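PDB 4DRS: pyruvate kinase, which probably catalyses the last step of glycolysis, the potassium- and magnesium-dependent transfer of phosphate from phosphoenolpyruvate to ADP, giving pyruvate and ATP. Local coordinates for residues A[175-180]-A[185-190]; A[138-143]-A[148-153]. All coordinates share one frame; numbering follows the deposited sequence.

Contact 1 of 2, residues A[175-180]-A[185-190]; sequences TQVLEI and IVCKVL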
loop_
_atom_site.group_PDB
_atom_site.type_symbol
_atom_site.label_atom_id
_atom_site.label_comp_id
_atom_site.label_asym_id
_atom_site.label_seq_id
_atom_site.Cartn_x
_atom_site.Cartn_y
_atom_site.Cartn_z
ATOM N N THR A 175 -34.243 -32.636 29.253
ATOM C CA THR A 175 -34.529 -33.864 29.993
ATOM C C THR A 175 -33.267 -34.697 30.216
ATOM O O THR A 175 -32.185 -34.346 29.737
ATOM C CB THR A 175 -35.591 -34.726 29.278
ATOM O OG1 THR A 175 -35.161 -35.010 27.940
ATOM C CG2 THR A 175 -36.944 -34.019 29.240
ATOM N N GLN A 176 -33.414 -35.797 30.949
ATOM C CA GLN A 176 -32.307 -36.705 31.221
ATOM C C GLN A 176 -32.825 -38.136 31.306
ATOM O O GLN A 176 -33.772 -38.419 32.043
ATOM C CB GLN A 176 -31.602 -36.308 32.520
ATOM C CG GLN A 176 -30.274 -37.009 32.758
ATOM C CD GLN A 176 -29.644 -36.626 34.083
ATOM O OE1 GLN A 176 -30.295 -36.653 35.129
ATOM N NE2 GLN A 176 -28.363 -36.273 34.046
ATOM N N VAL A 177 -32.194 -39.029 30.547
ATOM C CA VAL A 177 -32.640 -40.420 30.434
ATOM C C VAL A 177 -32.598 -41.144 31.778
ATOM O O VAL A 177 -31.598 -41.081 32.499
ATOM C CB VAL A 177 -31.809 -41.199 29.388
ATOM C CG1 VAL A 177 -32.360 -42.605 29.194
ATOM C CG2 VAL A 177 -31.783 -40.458 28.058
ATOM N N LEU A 178 -33.700 -41.817 32.105
ATOM C CA LEU A 178 -33.803 -42.637 33.311
ATOM C C LEU A 178 -33.886 -44.121 32.966
ATOM O O LEU A 178 -33.426 -44.971 33.730
ATOM C CB LEU A 178 -35.027 -42.235 34.139
ATOM C CG LEU A 178 -35.164 -40.797 34.651
ATOM C CD1 LEU A 178 -36.518 -40.632 35.325
ATOM C CD2 LEU A 178 -34.041 -40.420 35.608
ATOM N N GLU A 179 -34.479 -44.419 31.813
ATOM C CA GLU A 179 -34.675 -45.793 31.362
ATOM C C GLU A 179 -34.645 -45.863 29.837
ATOM O O GLU A 179 -34.994 -44.895 29.156
ATOM C CB GLU A 179 -36.008 -46.334 31.890
ATOM C CG GLU A 179 -36.161 -47.847 31.812
ATOM C CD GLU A 179 -37.556 -48.315 32.179
ATOM O OE1 GLU A 179 -38.001 -48.045 33.315
ATOM O OE2 GLU A 179 -38.207 -48.961 31.331
ATOM N N ILE A 180 -34.221 -47.008 29.312
ATOM C CA ILE A 180 -34.224 -47.263 27.874
ATOM C C ILE A 180 -34.887 -48.611 27.602
ATOM O O ILE A 180 -34.461 -49.642 28.133
ATOM C CB ILE A 180 -32.794 -47.249 27.284
ATOM C CG1 ILE A 180 -32.168 -45.858 27.421
ATOM C CG2 ILE A 180 -32.801 -47.682 25.824
ATOM C CD1 ILE A 180 -30.655 -45.857 27.353
ATOM N N ILE A 185 -37.873 -44.360 25.482
ATOM C CA ILE A 185 -37.030 -43.932 26.601
ATOM C C ILE A 185 -37.873 -43.174 27.622
ATOM O O ILE A 185 -38.886 -42.566 27.272
ATOM C CB ILE A 185 -35.828 -43.050 26.165
ATOM C CG1 ILE A 185 -36.302 -41.778 25.445
ATOM C CG2 ILE A 185 -34.838 -43.851 25.324
ATOM C CD1 ILE A 185 -35.227 -40.725 25.278
ATOM N N VAL A 186 -37.460 -43.231 28.883
ATOM C CA VAL A 186 -38.101 -42.459 29.942
ATOM C C VAL A 186 -37.104 -41.418 30.441
ATOM O O VAL A 186 -35.980 -41.753 30.824
ATOM C CB VAL A 186 -38.587 -43.354 31.109
ATOM C CG1 VAL A 186 -39.336 -42.530 32.147
ATOM C CG2 VAL A 186 -39.472 -44.480 30.592
ATOM N N CYS A 187 -37.521 -40.157 30.415
ATOM C CA CYS A 187 -36.663 -39.049 30.816
ATOM C C CYS A 187 -37.206 -38.331 32.045
ATOM O O CYS A 187 -38.362 -38.526 32.430
ATOM C CB CYS A 187 -36.508 -38.058 29.664
ATOM S SG CYS A 187 -35.745 -38.751 28.183
ATOM N N LYS A 188 -36.358 -37.507 32.655
ATOM C CA LYS A 188 -36.756 -36.682 33.788
ATOM C C LYS A 188 -36.693 -35.213 33.381
ATOM O O LYS A 188 -35.613 -34.687 33.094
ATOM C CB LYS A 188 -35.848 -36.949 34.991
ATOM C CG LYS A 188 -36.329 -36.326 36.295
ATOM C CD LYS A 188 -35.330 -36.536 37.426
ATOM C CE LYS A 188 -34.108 -35.640 37.275
ATOM N NZ LYS A 188 -33.125 -35.864 38.373
ATOM N N VAL A 189 -37.861 -34.570 33.347
ATOM C CA VAL A 189 -37.972 -33.155 32.983
ATOM C C VAL A 189 -37.162 -32.301 33.957
ATOM O O VAL A 189 -37.420 -32.301 35.163
ATOM C CB VAL A 189 -39.447 -32.690 32.935
ATOM C CG1 VAL A 189 -39.538 -31.200 32.632
ATOM C CG2 VAL A 189 -40.223 -33.485 31.894
ATOM N N LEU A 190 -36.173 -31.589 33.421
ATOM C CA LEU A 190 -35.240 -30.813 34.238
ATOM C C LEU A 190 -35.712 -29.380 34.471
ATOM O O LEU A 190 -35.531 -28.836 35.561
ATOM C CB LEU A 190 -33.836 -30.817 33.617
ATOM C CG LEU A 190 -33.161 -32.169 33.348
ATOM C CD1 LEU A 190 -31.983 -32.010 32.399
ATOM C CD2 LEU A 190 -32.731 -32.863 34.634
#

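Contact 2 of 2, residues A[138-143]-A[148-153]; sequences TDYSML and CISCSY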
loop_
_atom_site.group_PDB
_atom_site.type_symbol
_atom_site.label_atom_id
_atom_site.label_comp_id
_atom_site.label_asym_id
_atom_site.label_seq_id
_atom_site.Cartn_x
_atom_site.Cartn_y
_atom_site.Cartn_z
ATOM N N THR A 138 -41.072 -44.406 20.201
ATOM C CA THR A 138 -40.639 -44.311 18.803
ATOM C C THR A 138 -41.781 -44.660 17.842
ATOM O O THR A 138 -41.623 -44.596 16.618
ATOM C CB THR A 138 -39.411 -45.202 18.509
ATOM O OG1 THR A 138 -39.725 -46.572 18.792
ATOM C CG2 THR A 138 -38.218 -44.770 19.349
ATOM N N ASP A 139 -42.927 -45.031 18.410
ATOM C CA ASP A 139 -44.152 -45.234 17.646
ATOM C C ASP A 139 -44.641 -43.860 17.193
ATOM O O ASP A 139 -45.385 -43.187 17.912
ATOM C CB ASP A 139 -45.202 -45.949 18.510
ATOM C CG ASP A 139 -46.426 -46.389 17.716
ATOM O OD1 ASP A 139 -47.215 -45.520 17.286
ATOM O OD2 ASP A 139 -46.612 -47.613 17.543
ATOM N N TYR A 140 -44.201 -43.447 16.005
ATOM C CA TYR A 140 -44.442 -42.087 15.517
ATOM C C TYR A 140 -45.929 -41.764 15.322
ATOM O O TYR A 140 -46.390 -40.693 15.725
ATOM C CB TYR A 140 -43.623 -41.792 14.251
ATOM C CG TYR A 140 -43.500 -40.315 13.908
ATOM C CD1 TYR A 140 -43.314 -39.353 14.906
ATOM C CD2 TYR A 140 -43.546 -39.883 12.582
ATOM C CE1 TYR A 140 -43.197 -38.007 14.593
ATOM C CE2 TYR A 140 -43.427 -38.538 12.258
ATOM C CZ TYR A 140 -43.254 -37.607 13.267
ATOM O OH TYR A 140 -43.137 -36.275 12.949
ATOM N N SER A 141 -46.672 -42.696 14.727
ATOM C CA SER A 141 -48.109 -42.513 14.500
ATOM C C SER A 141 -48.917 -42.765 15.774
ATOM O O SER A 141 -49.720 -43.699 15.849
ATOM C CB SER A 141 -48.597 -43.410 13.359
ATOM O OG SER A 141 -47.959 -43.075 12.138
ATOM N N MET A 142 -48.689 -41.918 16.774
ATOM C CA MET A 142 -49.380 -41.999 18.055
ATOM C C MET A 142 -49.550 -40.602 18.637
ATOM O O MET A 142 -48.602 -39.811 18.662
ATOM C CB MET A 142 -48.602 -42.879 19.040
ATOM C CG MET A 142 -49.350 -43.180 20.333
ATOM S SD MET A 142 -48.283 -43.274 21.786
ATOM C CE MET A 142 -47.842 -41.551 22.016
ATOM N N LEU A 143 -50.763 -40.310 19.101
ATOM C CA LEU A 143 -51.061 -39.039 19.750
ATOM C C LEU A 143 -50.467 -39.016 21.156
ATOM O O LEU A 143 -50.759 -39.888 21.977
ATOM C CB LEU A 143 -52.574 -38.789 19.797
ATOM C CG LEU A 143 -53.351 -38.700 18.476
ATOM C CD1 LEU A 143 -54.849 -38.650 18.746
ATOM C CD2 LEU A 143 -52.919 -37.504 17.636
ATOM N N CYS A 148 -46.518 -39.137 27.774
ATOM C CA CYS A 148 -45.858 -39.940 26.746
ATOM C C CYS A 148 -45.987 -39.311 25.359
ATOM O O CYS A 148 -47.022 -39.444 24.700
ATOM C CB CYS A 148 -46.415 -41.369 26.746
ATOM S SG CYS A 148 -45.751 -42.441 25.448
ATOM N N ILE A 149 -44.931 -38.622 24.926
ATOM C CA ILE A 149 -44.880 -38.034 23.582
ATOM C C ILE A 149 -44.235 -38.985 22.570
ATOM O O ILE A 149 -43.692 -40.031 22.940
ATOM C CB ILE A 149 -44.163 -36.659 23.553
ATOM C CG1 ILE A 149 -42.711 -36.780 24.038
ATOM C CG2 ILE A 149 -44.942 -35.627 24.361
ATOM C CD1 ILE A 149 -41.813 -35.643 23.593
ATOM N N SER A 150 -44.296 -38.607 21.298
ATOM C CA SER A 150 -43.786 -39.441 20.217
ATOM C C SER A 150 -42.481 -38.895 19.639
ATOM O O SER A 150 -42.100 -37.752 19.905
ATOM C CB SER A 150 -44.842 -39.575 19.121
ATOM O OG SER A 150 -44.497 -40.608 18.221
ATOM N N CYS A 151 -41.808 -39.724 18.843
ATOM C CA CYS A 151 -40.511 -39.389 18.263
ATOM C C CYS A 151 -40.363 -40.027 16.881
ATOM O O CYS A 151 -40.750 -41.182 16.676
ATOM C CB CYS A 151 -39.392 -39.862 19.195
ATOM S SG CYS A 151 -37.704 -39.501 18.662
ATOM N N SER A 152 -39.799 -39.274 15.941
ATOM C CA SER A 152 -39.624 -39.744 14.566
ATOM C C SER A 152 -38.409 -40.655 14.396
ATOM O O SER A 152 -38.323 -41.411 13.429
ATOM C CB SER A 152 -39.515 -38.555 13.613
ATOM O OG SER A 152 -38.436 -37.717 13.981
ATOM N N TYR A 153 -37.480 -40.579 15.345
ATOM C CA TYR A 153 -36.211 -41.300 15.274
ATOM C C TYR A 153 -36.330 -42.670 15.955
ATOM O O TYR A 153 -36.284 -42.773 17.182
ATOM C CB TYR A 153 -35.112 -40.424 15.899
ATOM C CG TYR A 153 -33.697 -40.961 15.844
ATOM C CD1 TYR A 153 -33.160 -41.485 14.668
ATOM C CD2 TYR A 153 -32.875 -40.899 16.971
ATOM C CE1 TYR A 153 -31.858 -41.964 14.629
ATOM C CE2 TYR A 153 -31.575 -41.371 16.941
ATOM C CZ TYR A 153 -31.071 -41.903 15.772
ATOM O OH TYR A 153 -29.778 -42.369 15.749
#

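Contact 1 of 2, residues A[175-180]-A[185-190]
Val-186 O accepts two backbone bonds, from Leu-178 N and from Glu-179 N. The first is short, 2.6 Å from Leu-178 N to Val-186 O, and the donor sits nearly in line with the C=O bond. The second is longer, 3.2 Å from Glu-179 N to Val-186 O, and uses a lone pair in the carbonyl plane. Two consecutive residues thus face one: this is a classic beta bulge in the antiparallel hairpin of strands 173-180 and 184-188. Val-186 N returns a bond to Glu-179 O. Before the bulge, Lys-188 N donates to Gln-176 O at 2.8 Å; the reverse bond, from Gln-176 N to Lys-188 O, is weak.

The bulge moves the register by one residue. Val-177 and Cys-187 form a non-hydrogen-bonded pair, as do Ile-180 and Ile-185, and all four side chains lie on one face of the sheet. Ile-180 and Ile-185 run side by side, with Ile-180 CG1 3.9 Å from Ile-185 CG2. Cys-187 CB touches Thr-175 CB at 3.5 Å. Thr-175 OG1 bonds to Val-166 O on the neighbouring strand.

With CG beside the backbone N (chi1 -59°), the Leu-178 side chain leans over the partner strand, and its CD1 comes 3.8 Å from Lys-188 CB. At the far end, Leu-190 CD1 packs on Thr-175 O.

The polar grip is therefore backbone to backbone. Val-186 O takes both N-H groups, as expected where two residues face one, while side chains, apolar and polar alike, add van der Waals contact.

Contact 2 of 2, residues A[138-143]-A[148-153]
In the small beta-rich domain that pyruvate kinases carry beside the catalytic barrel, Asp-139 and Tyr-140 meet Ser-150 and Ser-152. The first two lie in the loop that joins strand 133-137 to edge strand 148-150. The loop, which makes an inverse gamma turn centred on Ser-141, folds back on strand 148-150 and the residues after it. The place is close to the nucleotide site. Ser-152 OG bonds to the backbone N of Arg-116, an ADP-binding residue, although no ADP is bound to this chain.

One hydrogen bond crosses between the segments. Ser-150 OG donates to Asp-139 O at 2.7 Å. The hydroxyl stands above the carbonyl plane, 45° out of it, and does not meet a lone pair. Ser-150 OG lies anti to its own backbone N (chi1 -167°), which carries it to the loop. It also sits near the plane of the Tyr-140 ring, at the edge.

Tyr-140 lays one ring face against Ser-152. This is a CH-pi contact: Ser-152 CB lies 3.9 Å from the ring centroid, only 13° off the ring normal. Cys-151 O comes to Tyr-140 CD1 at 3.6 Å from an oblique direction. The ring thus lies against Ser-152 and the carbonyl of Cys-151.

At one end of the contact, Thr-138 CG2 meets Tyr-153 O at 3.5 Å. Thr-138 OG1 is engaged by Asp-183 O, beyond the two segments. Tyr-153 N bonds to Cys-151 SG within its own segment, and Tyr-153 OH bonds to His-209 N.

At the other end, Met-142 is bent at its second and third torsions. Its methyl CE rests 3.5 Å from Cys-148 O and 4.1 Å from Cys-148 SG.

Along the chain contact 2 comes first, and both of its segments precede those of contact 1. Contact 1 joins two strands of a mixed sheet, and contact 2 reaches the same sheet through strand 148-150. This sheet is part of the small beta domain set beside the eight-stranded barrel. The contact centres are 15 Å apart, and their nearest atoms are about 6 Å apart without touching. Strand 133-137 lies between them: it pairs with strand 148-150 on one side and with strand 184-188 on the other. Ile-136 touches side chains from both contacts. Contact 1 is a hairpin further into the sheet, away from the ADP-binding residues. The 148-153 segment of contact 2 reaches Arg-116, linking this sheet to the ADP site.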